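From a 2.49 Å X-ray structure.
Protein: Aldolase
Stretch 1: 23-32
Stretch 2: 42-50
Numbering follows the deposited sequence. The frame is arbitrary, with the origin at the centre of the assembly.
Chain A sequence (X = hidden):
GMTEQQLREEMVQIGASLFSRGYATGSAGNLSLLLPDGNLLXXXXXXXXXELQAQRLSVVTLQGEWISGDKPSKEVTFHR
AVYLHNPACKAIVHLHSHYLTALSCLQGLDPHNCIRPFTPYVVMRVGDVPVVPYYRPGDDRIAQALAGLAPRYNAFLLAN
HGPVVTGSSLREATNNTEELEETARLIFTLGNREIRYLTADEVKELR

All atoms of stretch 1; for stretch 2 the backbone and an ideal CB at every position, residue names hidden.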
ATOM      1  N   TYR A  23       2.034  -7.950  -3.957  1.00 36.82           N
ATOM      2  CA  TYR A  23       2.815  -8.421  -5.096  1.00 34.65           C
ATOM      3  C   TYR A  23       1.985  -9.285  -6.034  1.00 34.62           C
ATOM      4  O   TYR A  23       2.270  -9.340  -7.234  1.00 42.90           O
ATOM      5  CB  TYR A  23       4.031  -9.207  -4.614  1.00 35.41           C
ATOM      6  CG  TYR A  23       5.044  -8.373  -3.895  1.00 40.07           C
ATOM      7  CD1 TYR A  23       4.992  -8.227  -2.509  1.00 45.61           C
ATOM      8  CD2 TYR A  23       6.057  -7.724  -4.596  1.00 40.00           C
ATOM      9  CE1 TYR A  23       5.920  -7.457  -1.836  1.00 47.97           C
ATOM     10  CE2 TYR A  23       6.985  -6.943  -3.936  1.00 45.69           C
ATOM     11  CZ  TYR A  23       6.914  -6.814  -2.552  1.00 48.09           C
ATOM     12  OH  TYR A  23       7.838  -6.045  -1.882  1.00 50.24           O
ATOM     13  N   ALA A  24       0.979  -9.984  -5.511  1.00 36.90           N
ATOM     14  CA  ALA A  24       0.066 -10.766  -6.333  1.00 48.42           C
ATOM     15  C   ALA A  24      -1.362 -10.347  -6.035  1.00 54.58           C
ATOM     16  O   ALA A  24      -1.730 -10.143  -4.873  1.00 55.58           O
ATOM     17  CB  ALA A  24       0.218 -12.275  -6.100  1.00 40.35           C
ATOM     18  N   THR A  25      -2.158 -10.212  -7.093  1.00 58.37           N
ATOM     19  CA  THR A  25      -3.566  -9.868  -6.973  1.00 64.38           C
ATOM     20  C   THR A  25      -4.398 -10.877  -7.746  1.00 64.43           C
ATOM     21  O   THR A  25      -4.017 -11.298  -8.839  1.00 64.20           O
ATOM     22  CB  THR A  25      -3.861  -8.467  -7.511  1.00 68.82           C
ATOM     23  OG1 THR A  25      -3.841  -8.503  -8.943  1.00 73.13           O
ATOM     24  CG2 THR A  25      -2.832  -7.457  -7.008  1.00 65.84           C
ATOM     25  N   GLY A  26      -5.531 -11.260  -7.171  1.00 71.77           N
ATOM     26  CA  GLY A  26      -6.475 -12.091  -7.901  1.00 74.20           C
ATOM     27  C   GLY A  26      -5.902 -13.459  -8.206  1.00 66.66           C
ATOM     28  O   GLY A  26      -5.320 -14.123  -7.343  1.00 56.09           O
ATOM     29  N   SER A  27      -6.065 -13.885  -9.454  1.00 70.98           N
ATOM     30  CA  SER A  27      -5.624 -15.192  -9.918  1.00 70.14           C
ATOM     31  C   SER A  27      -4.215 -15.178 -10.502  1.00 62.84           C
ATOM     32  O   SER A  27      -3.773 -16.203 -11.030  1.00 70.08           O
ATOM     33  CB  SER A  27      -6.610 -15.727 -10.962  1.00 74.36           C
ATOM     34  OG  SER A  27      -6.394 -15.119 -12.231  1.00 72.79           O
ATOM     35  N   ALA A  28      -3.502 -14.055 -10.423  1.00 56.42           N
ATOM     36  CA  ALA A  28      -2.235 -13.899 -11.129  1.00 48.95           C
ATOM     37  C   ALA A  28      -1.061 -14.431 -10.317  1.00 46.59           C
ATOM     38  O   ALA A  28      -1.002 -14.270  -9.094  1.00 45.09           O
ATOM     39  CB  ALA A  28      -1.983 -12.434 -11.476  1.00 42.11           C
ATOM     40  N   GLY A  29      -0.127 -15.056 -11.012  1.00 41.40           N
ATOM     41  CA  GLY A  29       1.127 -15.458 -10.415  1.00 39.07           C
ATOM     42  C   GLY A  29       1.195 -16.953 -10.178  1.00 41.10           C
ATOM     43  O   GLY A  29       0.179 -17.641 -10.039  1.00 55.10           O
ATOM     44  N   ASN A  30       2.417 -17.470 -10.138  1.00 31.02           N
ATOM     45  CA  ASN A  30       2.633 -18.869  -9.812  1.00 37.80           C
ATOM     46  C   ASN A  30       4.051 -19.044  -9.285  1.00 32.92           C
ATOM     47  O   ASN A  30       4.940 -18.236  -9.564  1.00 32.24           O
ATOM     48  CB  ASN A  30       2.375 -19.769 -11.020  1.00 27.29           C
ATOM     49  CG  ASN A  30       2.891 -19.176 -12.303  1.00 46.70           C
ATOM     50  OD1 ASN A  30       4.077 -19.268 -12.608  1.00 49.82           O
ATOM     51  ND2 ASN A  30       2.000 -18.561 -13.069  1.00 45.70           N
ATOM     52  N   LEU A  31       4.238 -20.095  -8.499  1.00 31.78           N
ATOM     53  CA  LEU A  31       5.514 -20.422  -7.889  1.00 28.42           C
ATOM     54  C   LEU A  31       5.881 -21.841  -8.282  1.00 29.91           C
ATOM     55  O   LEU A  31       5.007 -22.698  -8.447  1.00 31.18           O
ATOM     56  CB  LEU A  31       5.465 -20.287  -6.342  1.00 23.22           C
ATOM     57  CG  LEU A  31       4.753 -19.038  -5.789  1.00 28.10           C
ATOM     58  CD1 LEU A  31       4.570 -19.099  -4.280  1.00 25.34           C
ATOM     59  CD2 LEU A  31       5.499 -17.771  -6.177  1.00 28.60           C
ATOM     60  N   SER A  32       7.179 -22.083  -8.452  1.00 26.25           N
ATOM     61  CA  SER A  32       7.667 -23.448  -8.613  1.00 32.66           C
ATOM     62  C   SER A  32       9.005 -23.607  -7.900  1.00 34.11           C
ATOM     63  O   SER A  32       9.738 -22.635  -7.690  1.00 36.17           O
ATOM     64  CB  SER A  32       7.800 -23.833 -10.094  1.00 28.71           C
ATOM     65  OG  SER A  32       8.879 -23.155 -10.725  1.00 35.78           O
ATOM     66  N   UNK A  42       4.743 -27.036  -7.871  1.00 32.89           N
ATOM     67  CA  UNK A  42       4.238 -25.811  -8.471  1.00 34.52           C
ATOM     68  C   UNK A  42       2.846 -25.512  -7.941  1.00 37.50           C
ATOM     69  O   UNK A  42       2.135 -26.402  -7.472  1.00 37.12           O
ATOM     70  CB  UNK A  42       4.221 -25.919  -9.997  1.00 34.52           C
ATOM     71  N   UNK A  43       2.468 -24.235  -8.017  1.00 30.81           N
ATOM     72  CA  UNK A  43       1.136 -23.828  -7.611  1.00 26.81           C
ATOM     73  C   UNK A  43       0.121 -24.254  -8.669  1.00 31.20           C
ATOM     74  O   UNK A  43       0.398 -24.174  -9.868  1.00 32.43           O
ATOM     75  CB  UNK A  43       1.079 -22.316  -7.381  1.00 26.81           C
ATOM     76  N   UNK A  44      -1.049 -24.729  -8.266  1.00 41.59           N
ATOM     77  CA  UNK A  44      -1.970 -25.328  -9.236  1.00 38.45           C
ATOM     78  C   UNK A  44      -2.660 -24.272 -10.088  1.00 40.28           C
ATOM     79  O   UNK A  44      -2.572 -23.066  -9.850  1.00 43.20           O
ATOM     80  CB  UNK A  44      -3.020 -26.176  -8.515  1.00 38.45           C
ATOM     81  N   UNK A  45      -3.345 -24.759 -11.117  1.00 41.84           N
ATOM     82  CA  UNK A  45      -4.068 -23.892 -12.040  1.00 42.21           C
ATOM     83  C   UNK A  45      -5.193 -23.144 -11.326  1.00 52.18           C
ATOM     84  O   UNK A  45      -5.737 -23.603 -10.319  1.00 54.83           O
ATOM     85  CB  UNK A  45      -4.633 -24.710 -13.203  1.00 42.21           C
ATOM     86  N   UNK A  46      -5.527 -21.967 -11.853  1.00 57.57           N
ATOM     87  CA  UNK A  46      -6.630 -21.179 -11.336  1.00 68.28           C
ATOM     88  C   UNK A  46      -6.550 -20.909  -9.848  1.00 73.75           C
ATOM     89  O   UNK A  46      -7.572 -20.704  -9.184  1.00 84.44           O
ATOM     90  CB  UNK A  46      -7.951 -21.884 -11.648  1.00 68.28           C
ATOM     91  N   UNK A  47      -5.336 -20.908  -9.316  1.00 66.45           N
ATOM     92  CA  UNK A  47      -5.104 -20.759  -7.891  1.00 60.14           C
ATOM     93  C   UNK A  47      -4.885 -19.298  -7.527  1.00 60.40           C
ATOM     94  O   UNK A  47      -4.547 -18.460  -8.368  1.00 64.51           O
ATOM     95  CB  UNK A  47      -3.903 -21.601  -7.455  1.00 60.14           C
ATOM     96  N   UNK A  48      -5.089 -19.009  -6.247  1.00 54.00           N
ATOM     97  CA  UNK A  48      -4.842 -17.696  -5.671  1.00 51.79           C
ATOM     98  C   UNK A  48      -3.735 -17.846  -4.636  1.00 47.95           C
ATOM     99  O   UNK A  48      -3.862 -18.640  -3.698  1.00 50.28           O
ATOM    100  CB  UNK A  48      -6.110 -17.107  -5.051  1.00 51.79           C
ATOM    101  N   UNK A  49      -2.641 -17.102  -4.822  1.00 40.01           N
ATOM    102  CA  UNK A  49      -1.456 -17.293  -3.992  1.00 39.41           C
ATOM    103  C   UNK A  49      -1.736 -17.118  -2.507  1.00 42.99           C
ATOM    104  O   UNK A  49      -0.982 -17.645  -1.682  1.00 44.41           O
ATOM    105  CB  UNK A  49      -0.360 -16.316  -4.422  1.00 39.41           C
ATOM    106  N   UNK A  50      -2.784 -16.390  -2.144  1.00 42.79           N
ATOM    107  CA  UNK A  50      -3.127 -16.288  -0.746  1.00 52.22           C
ATOM    108  C   UNK A  50      -3.986 -17.407  -0.210  1.00 52.30           C
ATOM    109  O   UNK A  50      -4.333 -17.381   0.970  1.00 53.96           O
ATOM    110  CB  UNK A  50      -3.841 -14.957  -0.503  1.00 52.22           C
TER

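Position 42 pairs with Ser32 as an antiparallel, non-hydrogen-bonded bridge, the two CA atoms 4.2 Å apart. Its ideal CB lies 4.1 Å from Ser32 CB and 3.7 Å from Leu31 O, on the same face of the sheet as the serine side chain. Stretch 1 alone would accept a small residue, or a longer one that leads off past Ser32. The residue is Ala42; its CA also makes a CA-H...O contact with Leu31 O (3.2 Å).

Position 43 points toward stretch 1. Its backbone N donates to Leu31 O (3.0 Å), whereas Leu31 N has no backbone acceptor here and lies 4.0 Å from the ideal CB. A short side chain with an acceptor would suit: serine or threonine with a gamma oxygen, or perhaps aspartate or asparagine, whose oxygens sit one bond further out. The deposited Thr43, with chi1 at 60° (p), accepts from Leu31 N through OG1 (3.2 Å, 158° at the hydrogen), completing a pair of hydrogen bonds with Leu31. Its methyl CG2 packs 3.8 Å from Leu31 CB. A water links Thr43 OG1 (2.6 Å from the water O) with Gly29 O (3.3 Å from the same atom).

Positions 44 to 47 form a type II turn, and none of their ideal CB atoms has stretch 1 within 5.5 Å. Position 44, with phi -75°, admits proline among many others, and is Pro44. Position 45 is unconstrained by stretch 1; it is Thr45. Position 46 has phi/psi of 54/26°, which favours glycine, with asparagine a plausible alternative; it is Gly46. Position 47 directs its CB away, leaving the choice wide; it is Ala47, whose backbone O comes within 3.6 Å of Ser27 O.

Position 48 points sideways, its ideal CB 3.8 Å from Gly26 O. Small or medium side chains, polar or not, would fit. Cys48 adopts chi1 167° (t), placing SG 3.8 Å from Gly26 O; SG also accepts a weak hydrogen bond from the N of position 50 (3.7 Å).

Position 49 points toward stretch 1, where Ala24 CB (4.4 Å from the ideal CB) and the Leu31 side chain offer apolar surface, and Gly29 presents no side chain. A branched aliphatic residue or methionine would suit. Leu49 (m, t) sets CD1 3.7 Å from Ala24 CB and CD2 4.3 Å from Leu31 CG. A water accepts from Leu49 N and donates to Gly26 O and Ala28 O.

Position 50 has no stretch 1 atom within 5.5 Å of its ideal CB, so many residues would serve; it is Gly50.

Stretch 2, residues 42-50: ATPTGACLG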
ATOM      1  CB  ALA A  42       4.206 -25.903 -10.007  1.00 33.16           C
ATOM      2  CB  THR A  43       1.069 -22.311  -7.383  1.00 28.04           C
ATOM      3  OG1 THR A  43       1.411 -21.620  -8.583  1.00 28.75           O
ATOM      4  CG2 THR A  43       2.038 -21.888  -6.304  1.00 24.93           C
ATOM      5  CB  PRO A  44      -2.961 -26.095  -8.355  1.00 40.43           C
ATOM      6  CG  PRO A  44      -2.925 -25.392  -7.044  1.00 38.17           C
ATOM      7  CD  PRO A  44      -1.522 -24.876  -6.876  1.00 37.92           C
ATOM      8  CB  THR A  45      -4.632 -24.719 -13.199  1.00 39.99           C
ATOM      9  OG1 THR A  45      -5.237 -23.858 -14.165  1.00 42.55           O
ATOM     10  CG2 THR A  45      -5.670 -25.727 -12.696  1.00 50.74           C
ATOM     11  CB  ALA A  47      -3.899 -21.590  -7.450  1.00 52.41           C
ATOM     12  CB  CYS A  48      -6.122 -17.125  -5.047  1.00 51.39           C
ATOM     13  SG  CYS A  48      -5.905 -15.692  -3.970  1.00 59.32           S
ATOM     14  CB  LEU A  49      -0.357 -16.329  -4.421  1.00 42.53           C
ATOM     15  CG  LEU A  49       0.205 -16.643  -5.804  1.00 43.70           C
ATOM     16  CD1 LEU A  49       1.425 -15.790  -6.085  1.00 38.55           C
ATOM     17  CD2 LEU A  49       0.540 -18.120  -5.898  1.00 35.29           C
TER
HETATM   18  O   HOH W   1      -2.897 -14.897  -6.868  1.00 37.48           O
HETATM   19  O   HOH W   2      -0.717 -20.811  -9.909  1.00 37.44           O
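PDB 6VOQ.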